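Local coordinates for protein SPT6 (PDB 2XP1) that probably binds phosphorylated regions of RNA polymerase II through tandem SH2 domains, as part of an elongation factor that acts in transcription, at residues E26-L37 with L49-H60; K103-A111 with V124-K132. All coordinates share one frame; numbering follows the deposited sequence.

Interaction 1. Residues E26-L37 with L49-H60; sequences ENYLRSSTDDFL and LVIKFASDVFVH
On the flank of the N-terminal SH2 sheet, E26 and L29 of helix 22-31 cover F58 of strand 57-65. E26 lays its aliphatic stem over one face of the phenylalanine ring, CB being 3.9 Å from the ring centroid and almost above it. Beyond CG the glutamate chain runs extended, which carries OE2 past the ring to H60. There H60 NE2 donates to E26 OE2 across 3.0 Å at 154°, using the oxygen's anti lone pair. A glutamate suits this position because its methylenes cover the ring face while its end holds the imidazole, whose ND1 pairs with R39. L29 meets F58 CE2 with CB at 3.6 Å and V50 CG1 with its branch CD1, also at 3.6 Å.

K52 is the polar clasp. Its chain kinks at the third torsion (chi3 75°) and brings the ammonium beneath the turn after the helix, where NZ donates to L29 O at 2.8 Å and to D34 O at 3.0 Å. A lysine suits this place: its long chain carries a multi-proton donor to two carbonyls at once. Farther on, the backbones pair as antiparallel strands: V50 N reaches L37 O at 2.9 Å, and L37 N returns a bond to V50 O. F36 and L37 lead to R39 in a sequence resembling the SH2 FLVR motif, and H60 bonded to R39 is consistent with the phosphate-pocket side of an SH2 domain.

Interaction 2. Residues K103-A111 with V124-K132; sequences KYFNSPEDA and VYAFYFSRK. With SO4 (sulfate ion), chain C.
P108 sets its CA over the centre of one face of the Y128 ring, a CH-pi contact, with CB beside it toward CE1, and this part is closely packed. The proline CA sits 3.8 Å from the ring centroid, and the rigid pyrrolidine offers the aromatic face a C-H surface. With CG wedged between the backbone N and the carbonyl carbon (chi1 50°), the tyrosine ring is swung under the loop, where A111 CB also approaches Y128 CD2 at 3.7 Å. A111 is small enough to reach A126 CB as well. On the opposite side of the strand from Y128, Y104 CE1 meets F129 CE1 at 3.5 Å with the ring planes at 65°, both residues resting against helix 80-100. K103 fits snugly too, its CD over one face of Y125 and 3.5 Å from Y125 CE1, although its amine is too distant for more than a weak cation-pi attraction.

The backbones bridge once, at Y104 and F127: F105 N gives a nearly straight bond of 2.7 Å to F127 O, and F127 N bonds to K103 O. The loop thus borders strand 124-129, an outermost strand of the antiparallel sheet in the C-terminal SH2 domain.

Around N106, toward solvent, the fit is looser and polar: R131 NH2 makes a weak bond to N106 O, and R131 NH1 donates to F129 O, which lies close to the guanidinium plane. A water donates to F105 O at 2.8 Å, accepts from F129 N and R131 NH1, and bonds to Y104 OH, a buried hydroxyl. Past the strand, S130 OG bonds O4 of a sulfate, probably from the crystallisation liquor, at 2.6 Å, and the amides of R131 and K132 both bond O2; T138 and Y150 complete this site, consistent with an SH2-like phosphate pocket.

Overall arrangement
Interactions 1 and 2 lie in the two SH2 domains and meet at the domain interface; the centres of the two interactions are about 19 Å apart. There the turn after strand 46-52 meets the end of strand 124-129. D56 OD1 forms a salt bridge with R131 NH2 at 3.2 Å, giving the arginine that bonds weakly to the loop of interaction 2 a second partner in interaction 1. V57 CG2 packs against R131 NE at 3.6 Å, and F53 meets F129 edge-to-face beside helix 80-100, which spans both domains. A sulfate lies about 5 Å from the H60 side chain, and S130 bonds one in interaction 2; both probably come from the crystallisation liquor, though such ions often mark pockets.

Interaction 1. Residues E26-L37 with L49-H60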
loop_
_atom_site.group_PDB
_atom_site.type_symbol
_atom_site.label_atom_id
_atom_site.label_comp_id
_atom_site.label_asym_id
_atom_site.label_seq_id
_atom_site.Cartn_x
_atom_site.Cartn_y
_atom_site.Cartn_z
ATOM N N GLU A 26 -8.301 13.636 22.939
ATOM C CA GLU A 26 -7.749 14.786 22.287
ATOM C C GLU A 26 -7.288 15.743 23.366
ATOM O O GLU A 26 -6.176 16.240 23.307
ATOM C CB GLU A 26 -8.780 15.408 21.364
ATOM C CG GLU A 26 -9.241 14.441 20.285
ATOM C CD GLU A 26 -9.980 15.124 19.151
ATOM O OE1 GLU A 26 -10.392 16.294 19.344
ATOM O OE2 GLU A 26 -10.160 14.485 18.070
ATOM N N ASN A 27 -8.109 15.946 24.384
ATOM C CA ASN A 27 -7.676 16.731 25.556
ATOM C C ASN A 27 -6.361 16.261 26.117
ATOM O O ASN A 27 -5.425 17.055 26.279
ATOM C CB ASN A 27 -8.705 16.711 26.671
ATOM C CG ASN A 27 -9.368 18.028 26.831
ATOM O OD1 ASN A 27 -9.170 18.923 26.011
ATOM N ND2 ASN A 27 -10.145 18.184 27.891
ATOM N N TYR A 28 -6.305 14.965 26.417
ATOM C CA TYR A 28 -5.136 14.391 27.013
ATOM C C TYR A 28 -3.956 14.563 26.083
ATOM O O TYR A 28 -2.864 14.893 26.537
ATOM C CB TYR A 28 -5.365 12.925 27.307
ATOM C CG TYR A 28 -4.114 12.202 27.728
ATOM C CD1 TYR A 28 -3.675 12.219 29.072
ATOM C CD2 TYR A 28 -3.362 11.501 26.796
ATOM C CE1 TYR A 28 -2.513 11.539 29.456
ATOM C CE2 TYR A 28 -2.207 10.823 27.159
ATOM C CZ TYR A 28 -1.792 10.836 28.492
ATOM O OH TYR A 28 -0.649 10.157 28.812
ATOM N N LEU A 29 -4.170 14.348 24.790
ATOM C CA LEU A 29 -3.097 14.518 23.836
ATOM C C LEU A 29 -2.713 15.996 23.657
ATOM O O LEU A 29 -1.554 16.295 23.370
ATOM C CB LEU A 29 -3.434 13.861 22.483
ATOM C CG LEU A 29 -3.597 12.326 22.406
ATOM C CD1 LEU A 29 -3.998 11.827 21.025
ATOM C CD2 LEU A 29 -2.338 11.583 22.835
ATOM N N ARG A 30 -3.675 16.913 23.776
ATOM C CA ARG A 30 -3.381 18.349 23.592
ATOM C C ARG A 30 -2.264 18.757 24.552
ATOM O O ARG A 30 -1.326 19.451 24.153
ATOM C CB ARG A 30 -4.606 19.260 23.840
ATOM C CG ARG A 30 -5.451 19.615 22.605
ATOM C CD ARG A 30 -6.785 20.310 22.986
ATOM N NE ARG A 30 -7.840 20.063 21.987
ATOM C CZ ARG A 30 -8.993 19.421 22.214
ATOM N NH1 ARG A 30 -9.284 18.957 23.425
ATOM N NH2 ARG A 30 -9.868 19.235 21.227
ATOM N N SER A 31 -2.358 18.284 25.794
ATOM C CA SER A 31 -1.466 18.722 26.864
ATOM C C SER A 31 -0.442 17.668 27.331
ATOM O O SER A 31 0.263 17.874 28.320
ATOM C CB SER A 31 -2.304 19.265 28.034
ATOM O OG SER A 31 -3.330 18.338 28.364
ATOM N N SER A 32 -0.341 16.556 26.599
ATOM C CA SER A 32 0.689 15.525 26.855
ATOM C C SER A 32 1.848 15.720 25.857
ATOM O O SER A 32 1.680 16.372 24.828
ATOM C CB SER A 32 0.068 14.116 26.719
ATOM O OG SER A 32 0.983 13.053 26.948
ATOM N N THR A 33 3.027 15.187 26.176
ATOM C CA THR A 33 4.089 15.045 25.159
ATOM C C THR A 33 3.773 13.867 24.213
ATOM O O THR A 33 4.303 13.811 23.099
ATOM C CB THR A 33 5.533 14.854 25.778
ATOM O OG1 THR A 33 5.517 13.842 26.801
ATOM C CG2 THR A 33 6.072 16.151 26.348
ATOM N N ASP A 34 2.929 12.936 24.682
ATOM C CA ASP A 34 2.503 11.747 23.914
ATOM C C ASP A 34 1.950 12.116 22.540
ATOM O O ASP A 34 1.227 13.112 22.396
ATOM C CB ASP A 34 1.393 10.965 24.644
ATOM C CG ASP A 34 1.844 10.349 25.961
ATOM O OD1 ASP A 34 3.007 10.577 26.357
ATOM O OD2 ASP A 34 1.011 9.667 26.617
ATOM N N ASP A 35 2.276 11.289 21.546
ATOM C CA ASP A 35 1.886 11.526 20.167
ATOM C C ASP A 35 0.649 10.748 19.765
ATOM O O ASP A 35 0.023 11.106 18.760
ATOM C CB ASP A 35 3.009 11.089 19.242
ATOM C CG ASP A 35 4.149 12.077 19.207
ATOM O OD1 ASP A 35 3.977 13.231 19.691
ATOM O OD2 ASP A 35 5.216 11.678 18.686
ATOM N N PHE A 36 0.325 9.672 20.512
ATOM C CA PHE A 36 -0.816 8.789 20.209
ATOM C C PHE A 36 -1.235 7.975 21.429
ATOM O O PHE A 36 -0.513 7.868 22.404
ATOM C CB PHE A 36 -0.448 7.817 19.088
ATOM C CG PHE A 36 0.531 6.783 19.515
ATOM C CD1 PHE A 36 0.090 5.566 19.999
ATOM C CD2 PHE A 36 1.894 7.036 19.446
ATOM C CE1 PHE A 36 0.991 4.588 20.413
ATOM C CE2 PHE A 36 2.810 6.080 19.859
ATOM C CZ PHE A 36 2.356 4.845 20.350
ATOM N N LEU A 37 -2.415 7.394 21.377
ATOM C CA LEU A 37 -2.841 6.483 22.450
ATOM C C LEU A 37 -3.860 5.653 21.761
ATOM O O LEU A 37 -4.154 5.905 20.602
ATOM C CB LEU A 37 -3.482 7.243 23.628
ATOM C CG LEU A 37 -4.577 8.274 23.310
ATOM C CD1 LEU A 37 -5.871 7.591 23.053
ATOM C CD2 LEU A 37 -4.732 9.337 24.468
ATOM N N LEU A 49 -7.168 3.910 17.626
ATOM C CA LEU A 49 -5.868 4.529 17.673
ATOM C C LEU A 49 -6.127 5.999 17.410
ATOM O O LEU A 49 -6.834 6.334 16.467
ATOM C CB LEU A 49 -5.015 3.944 16.539
ATOM C CG LEU A 49 -3.705 4.617 16.167
ATOM C CD1 LEU A 49 -2.746 4.429 17.314
ATOM C CD2 LEU A 49 -3.125 3.977 14.882
ATOM N N VAL A 50 -5.574 6.859 18.263
ATOM C CA VAL A 50 -5.687 8.295 18.096
ATOM C C VAL A 50 -4.235 8.764 17.991
ATOM O O VAL A 50 -3.432 8.521 18.889
ATOM C CB VAL A 50 -6.408 8.981 19.300
ATOM C CG1 VAL A 50 -6.698 10.483 19.020
ATOM C CG2 VAL A 50 -7.728 8.257 19.666
ATOM N N ILE A 51 -3.915 9.395 16.854
ATOM C CA ILE A 51 -2.626 10.033 16.594
ATOM C C ILE A 51 -2.816 11.557 16.498
ATOM O O ILE A 51 -3.658 12.034 15.728
ATOM C CB ILE A 51 -2.023 9.546 15.276
ATOM C CG1 ILE A 51 -1.972 7.997 15.216
ATOM C CG2 ILE A 51 -0.652 10.082 15.109
ATOM C CD1 ILE A 51 -1.554 7.433 13.839
ATOM N N LYS A 52 -2.056 12.312 17.283
ATOM C CA LYS A 52 -2.088 13.773 17.248
ATOM C C LYS A 52 -1.228 14.245 16.068
ATOM O O LYS A 52 -0.016 14.047 16.057
ATOM C CB LYS A 52 -1.526 14.316 18.575
ATOM C CG LYS A 52 -1.024 15.755 18.543
ATOM C CD LYS A 52 -0.660 16.303 19.943
ATOM C CE LYS A 52 0.669 15.749 20.475
ATOM N NZ LYS A 52 0.852 16.052 21.965
ATOM N N PHE A 53 -1.845 14.828 15.049
ATOM C CA PHE A 53 -1.058 15.324 13.903
ATOM C C PHE A 53 -0.498 16.694 14.217
ATOM O O PHE A 53 0.640 16.992 13.844
ATOM C CB PHE A 53 -1.885 15.331 12.623
ATOM C CG PHE A 53 -1.784 14.052 11.849
ATOM C CD1 PHE A 53 -1.757 12.827 12.511
ATOM C CD2 PHE A 53 -1.768 14.056 10.476
ATOM C CE1 PHE A 53 -1.672 11.641 11.804
ATOM C CE2 PHE A 53 -1.655 12.864 9.761
ATOM C CZ PHE A 53 -1.615 11.677 10.421
ATOM N N ALA A 54 -1.291 17.482 14.946
ATOM C CA ALA A 54 -0.981 18.833 15.364
ATOM C C ALA A 54 -1.983 19.135 16.467
ATOM O O ALA A 54 -2.978 18.411 16.624
ATOM C CB ALA A 54 -1.165 19.822 14.212
ATOM N N SER A 55 -1.696 20.192 17.219
ATOM C CA SER A 55 -2.520 20.708 18.323
ATOM C C SER A 55 -4.043 20.543 18.219
ATOM O O SER A 55 -4.722 20.326 19.229
ATOM C CB SER A 55 -2.234 22.196 18.489
ATOM O OG SER A 55 -0.906 22.427 18.917
ATOM N N ASP A 56 -4.577 20.713 17.013
ATOM C CA ASP A 56 -6.004 20.577 16.800
ATOM C C ASP A 56 -6.294 19.612 15.678
ATOM O O ASP A 56 -7.392 19.624 15.145
ATOM C CB ASP A 56 -6.654 21.932 16.502
ATOM C CG ASP A 56 -6.203 22.515 15.188
ATOM O OD1 ASP A 56 -5.094 22.160 14.718
ATOM O OD2 ASP A 56 -6.952 23.344 14.631
ATOM N N VAL A 57 -5.330 18.765 15.319
ATOM C CA VAL A 57 -5.586 17.718 14.314
ATOM C C VAL A 57 -5.376 16.342 14.883
ATOM O O VAL A 57 -4.257 15.966 15.239
ATOM C CB VAL A 57 -4.748 17.901 13.055
ATOM C CG1 VAL A 57 -5.138 16.844 12.007
ATOM C CG2 VAL A 57 -4.934 19.333 12.496
ATOM N N PHE A 58 -6.450 15.575 14.968
ATOM C CA PHE A 58 -6.338 14.223 15.494
ATOM C C PHE A 58 -6.859 13.171 14.512
ATOM O O PHE A 58 -7.900 13.361 13.890
ATOM C CB PHE A 58 -7.025 14.133 16.861
ATOM C CG PHE A 58 -6.441 15.072 17.866
ATOM C CD1 PHE A 58 -6.931 16.360 17.989
ATOM C CD2 PHE A 58 -5.373 14.685 18.672
ATOM C CE1 PHE A 58 -6.373 17.255 18.893
ATOM C CE2 PHE A 58 -4.801 15.581 19.572
ATOM C CZ PHE A 58 -5.307 16.859 19.690
ATOM N N VAL A 59 -6.129 12.073 14.356
ATOM C CA VAL A 59 -6.603 11.022 13.496
ATOM C C VAL A 59 -7.005 9.847 14.379
ATOM O O VAL A 59 -6.214 9.399 15.232
ATOM C CB VAL A 59 -5.504 10.605 12.526
ATOM C CG1 VAL A 59 -5.847 9.321 11.867
ATOM C CG2 VAL A 59 -5.334 11.685 11.460
ATOM N N HIS A 60 -8.240 9.380 14.187
ATOM C CA HIS A 60 -8.818 8.247 14.896
ATOM C C HIS A 60 -8.958 7.063 13.948
ATOM O O HIS A 60 -9.755 7.142 13.001
ATOM C CB HIS A 60 -10.202 8.674 15.370
ATOM C CG HIS A 60 -10.155 9.747 16.409
ATOM N ND1 HIS A 60 -10.438 9.510 17.733
ATOM C CD2 HIS A 60 -9.771 11.042 16.335
ATOM C CE1 HIS A 60 -10.285 10.626 18.423
ATOM N NE2 HIS A 60 -9.882 11.575 17.596
#

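Interaction 2. Residues K103-A111 with V124-K132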
loop_
_atom_site.group_PDB
_atom_site.type_symbol
_atom_site.label_atom_id
_atom_site.label_comp_id
_atom_site.label_asym_id
_atom_site.label_seq_id
_atom_site.Cartn_x
_atom_site.Cartn_y
_atom_site.Cartn_z
ATOM N N LYS A 103 9.024 24.100 3.751
ATOM C CA LYS A 103 7.737 24.548 3.197
ATOM C C LYS A 103 6.482 24.211 4.033
ATOM O O LYS A 103 5.363 24.547 3.631
ATOM C CB LYS A 103 7.559 24.023 1.756
ATOM C CG LYS A 103 8.580 24.517 0.752
ATOM C CD LYS A 103 8.200 25.881 0.186
ATOM C CE LYS A 103 8.861 27.024 0.929
ATOM N NZ LYS A 103 10.270 27.265 0.467
ATOM N N TYR A 104 6.665 23.550 5.179
ATOM C CA TYR A 104 5.561 23.285 6.109
ATOM C C TYR A 104 5.207 24.486 6.988
ATOM O O TYR A 104 6.101 25.100 7.575
ATOM C CB TYR A 104 5.921 22.130 7.018
ATOM C CG TYR A 104 4.843 21.802 8.029
ATOM C CD1 TYR A 104 3.801 20.927 7.700
ATOM C CD2 TYR A 104 4.858 22.371 9.312
ATOM C CE1 TYR A 104 2.802 20.611 8.627
ATOM C CE2 TYR A 104 3.858 22.060 10.255
ATOM C CZ TYR A 104 2.837 21.177 9.907
ATOM O OH TYR A 104 1.842 20.859 10.825
ATOM N N PHE A 105 3.909 24.791 7.097
ATOM C CA PHE A 105 3.393 25.727 8.111
ATOM C C PHE A 105 2.380 25.060 9.037
ATOM O O PHE A 105 1.705 24.115 8.641
ATOM C CB PHE A 105 2.745 26.956 7.472
ATOM C CG PHE A 105 3.699 27.802 6.713
ATOM C CD1 PHE A 105 4.041 27.481 5.403
ATOM C CD2 PHE A 105 4.288 28.919 7.317
ATOM C CE1 PHE A 105 4.952 28.253 4.701
ATOM C CE2 PHE A 105 5.196 29.705 6.625
ATOM C CZ PHE A 105 5.530 29.377 5.309
ATOM N N ASN A 106 2.265 25.595 10.256
ATOM C CA ASN A 106 1.311 25.140 11.292
ATOM C C ASN A 106 -0.130 25.573 11.126
ATOM O O ASN A 106 -1.032 24.894 11.615
ATOM C CB ASN A 106 1.761 25.572 12.682
ATOM C CG ASN A 106 2.767 24.620 13.280
ATOM O OD1 ASN A 106 3.965 24.949 13.374
ATOM N ND2 ASN A 106 2.301 23.415 13.671
ATOM N N SER A 107 -0.376 26.694 10.465
ATOM C CA SER A 107 -1.762 26.977 10.116
ATOM C C SER A 107 -1.929 27.476 8.683
ATOM O O SER A 107 -1.042 28.155 8.142
ATOM C CB SER A 107 -2.450 27.894 11.147
ATOM O OG SER A 107 -2.660 29.210 10.655
ATOM N N PRO A 108 -3.058 27.096 8.055
ATOM C CA PRO A 108 -3.562 27.681 6.813
ATOM C C PRO A 108 -3.492 29.202 6.861
ATOM O O PRO A 108 -2.914 29.831 5.959
ATOM C CB PRO A 108 -5.040 27.231 6.784
ATOM C CG PRO A 108 -5.242 26.320 7.986
ATOM C CD PRO A 108 -3.877 25.948 8.477
ATOM N N GLU A 109 -4.077 29.756 7.930
ATOM C CA GLU A 109 -4.083 31.186 8.240
ATOM C C GLU A 109 -2.669 31.790 8.166
ATOM O O GLU A 109 -2.506 32.928 7.739
ATOM C CB GLU A 109 -4.728 31.417 9.628
ATOM C CG GLU A 109 -5.231 32.871 9.908
ATOM C CD GLU A 109 -5.560 33.165 11.398
ATOM O OE1 GLU A 109 -5.358 32.280 12.279
ATOM O OE2 GLU A 109 -6.022 34.305 11.685
ATOM N N ASP A 110 -1.660 31.013 8.563
ATOM C CA ASP A 110 -0.268 31.473 8.623
ATOM C C ASP A 110 0.594 31.033 7.436
ATOM O O ASP A 110 1.687 31.560 7.231
ATOM C CB ASP A 110 0.381 31.068 9.954
ATOM C CG ASP A 110 0.070 32.064 11.092
ATOM O OD1 ASP A 110 -0.089 33.281 10.802
ATOM O OD2 ASP A 110 -0.013 31.630 12.278
ATOM N N ALA A 111 0.100 30.066 6.666
ATOM C CA ALA A 111 0.644 29.778 5.344
ATOM C C ALA A 111 0.020 30.749 4.342
ATOM O O ALA A 111 0.321 30.711 3.141
ATOM C CB ALA A 111 0.345 28.343 4.945
ATOM N N VAL A 124 4.374 29.737 -5.914
ATOM C CA VAL A 124 4.561 29.812 -4.482
ATOM C C VAL A 124 3.726 28.708 -3.894
ATOM O O VAL A 124 2.562 28.539 -4.262
ATOM C CB VAL A 124 4.072 31.163 -3.930
ATOM C CG1 VAL A 124 4.305 31.235 -2.448
ATOM C CG2 VAL A 124 4.799 32.315 -4.615
ATOM N N TYR A 125 4.296 27.932 -2.989
ATOM C CA TYR A 125 3.532 26.832 -2.464
ATOM C C TYR A 125 3.831 26.616 -1.029
ATOM O O TYR A 125 4.911 26.958 -0.570
ATOM C CB TYR A 125 3.817 25.562 -3.241
ATOM C CG TYR A 125 5.260 25.132 -3.253
ATOM C CD1 TYR A 125 5.727 24.185 -2.343
ATOM C CD2 TYR A 125 6.168 25.676 -4.171
ATOM C CE1 TYR A 125 7.065 23.764 -2.365
ATOM C CE2 TYR A 125 7.499 25.271 -4.196
ATOM C CZ TYR A 125 7.936 24.300 -3.290
ATOM O OH TYR A 125 9.257 23.892 -3.295
ATOM N N ALA A 126 2.870 26.024 -0.322
ATOM C CA ALA A 126 3.003 25.842 1.113
ATOM C C ALA A 126 2.392 24.543 1.462
ATOM O O ALA A 126 1.622 24.012 0.671
ATOM C CB ALA A 126 2.310 26.975 1.861
ATOM N N PHE A 127 2.730 24.014 2.635
ATOM C CA PHE A 127 2.086 22.785 3.127
ATOM C C PHE A 127 1.575 23.017 4.534
ATOM O O PHE A 127 2.247 23.636 5.321
ATOM C CB PHE A 127 3.050 21.597 3.190
ATOM C CG PHE A 127 3.549 21.141 1.878
ATOM C CD1 PHE A 127 4.666 21.754 1.293
ATOM C CD2 PHE A 127 2.952 20.059 1.245
ATOM C CE1 PHE A 127 5.164 21.338 0.071
ATOM C CE2 PHE A 127 3.422 19.606 0.017
ATOM C CZ PHE A 127 4.563 20.257 -0.590
ATOM N N TYR A 128 0.386 22.489 4.825
ATOM C CA TYR A 128 -0.196 22.496 6.154
ATOM C C TYR A 128 -1.162 21.329 6.301
ATOM O O TYR A 128 -1.699 20.846 5.314
ATOM C CB TYR A 128 -0.885 23.821 6.436
ATOM C CG TYR A 128 -1.865 24.322 5.379
ATOM C CD1 TYR A 128 -3.235 24.028 5.471
ATOM C CD2 TYR A 128 -1.431 25.127 4.320
ATOM C CE1 TYR A 128 -4.138 24.499 4.533
ATOM C CE2 TYR A 128 -2.332 25.606 3.369
ATOM C CZ TYR A 128 -3.677 25.282 3.490
ATOM O OH TYR A 128 -4.574 25.740 2.566
ATOM N N PHE A 129 -1.356 20.845 7.522
ATOM C CA PHE A 129 -2.272 19.725 7.734
ATOM C C PHE A 129 -3.663 20.223 7.570
ATOM O O PHE A 129 -3.952 21.342 7.960
ATOM C CB PHE A 129 -2.119 19.133 9.129
ATOM C CG PHE A 129 -0.909 18.285 9.253
ATOM C CD1 PHE A 129 0.112 18.650 10.085
ATOM C CD2 PHE A 129 -0.766 17.151 8.490
ATOM C CE1 PHE A 129 1.239 17.874 10.193
ATOM C CE2 PHE A 129 0.375 16.405 8.572
ATOM C CZ PHE A 129 1.387 16.784 9.438
ATOM N N SER A 130 -4.497 19.365 6.992
ATOM C CA SER A 130 -5.926 19.629 6.799
ATOM C C SER A 130 -6.658 19.459 8.112
ATOM O O SER A 130 -6.446 18.460 8.815
ATOM C CB SER A 130 -6.541 18.616 5.794
ATOM O OG SER A 130 -7.955 18.846 5.640
ATOM N N ARG A 131 -7.546 20.414 8.402
ATOM C CA ARG A 131 -8.485 20.328 9.530
ATOM C C ARG A 131 -9.846 19.748 9.078
ATOM O O ARG A 131 -10.555 19.106 9.873
ATOM C CB ARG A 131 -8.667 21.707 10.185
ATOM C CG ARG A 131 -7.557 22.100 11.166
ATOM C CD ARG A 131 -6.185 22.388 10.493
ATOM N NE ARG A 131 -5.192 22.767 11.501
ATOM C CZ ARG A 131 -3.866 22.817 11.347
ATOM N NH1 ARG A 131 -3.247 22.541 10.191
ATOM N NH2 ARG A 131 -3.144 23.164 12.405
ATOM N N LYS A 132 -10.202 19.967 7.811
ATOM C CA LYS A 132 -11.422 19.406 7.237
ATOM C C LYS A 132 -11.290 17.902 7.101
ATOM O O LYS A 132 -12.275 17.175 7.279
ATOM C CB LYS A 132 -11.747 20.050 5.882
ATOM C CG LYS A 132 -11.767 21.565 5.901
ATOM C CD LYS A 132 -12.588 22.149 4.731
ATOM C CE LYS A 132 -12.537 23.692 4.694
ATOM N NZ LYS A 132 -13.662 24.350 3.949
HETATM S S SO4 C . -8.420 22.153 4.772
HETATM O O1 SO4 C . -9.270 23.210 4.214
HETATM O O2 SO4 C . -8.590 22.128 6.231
HETATM O O3 SO4 C . -7.017 22.409 4.470
HETATM O O4 SO4 C . -8.795 20.877 4.179
HETATM O O HOH W 1 -0.106 22.254 9.759
#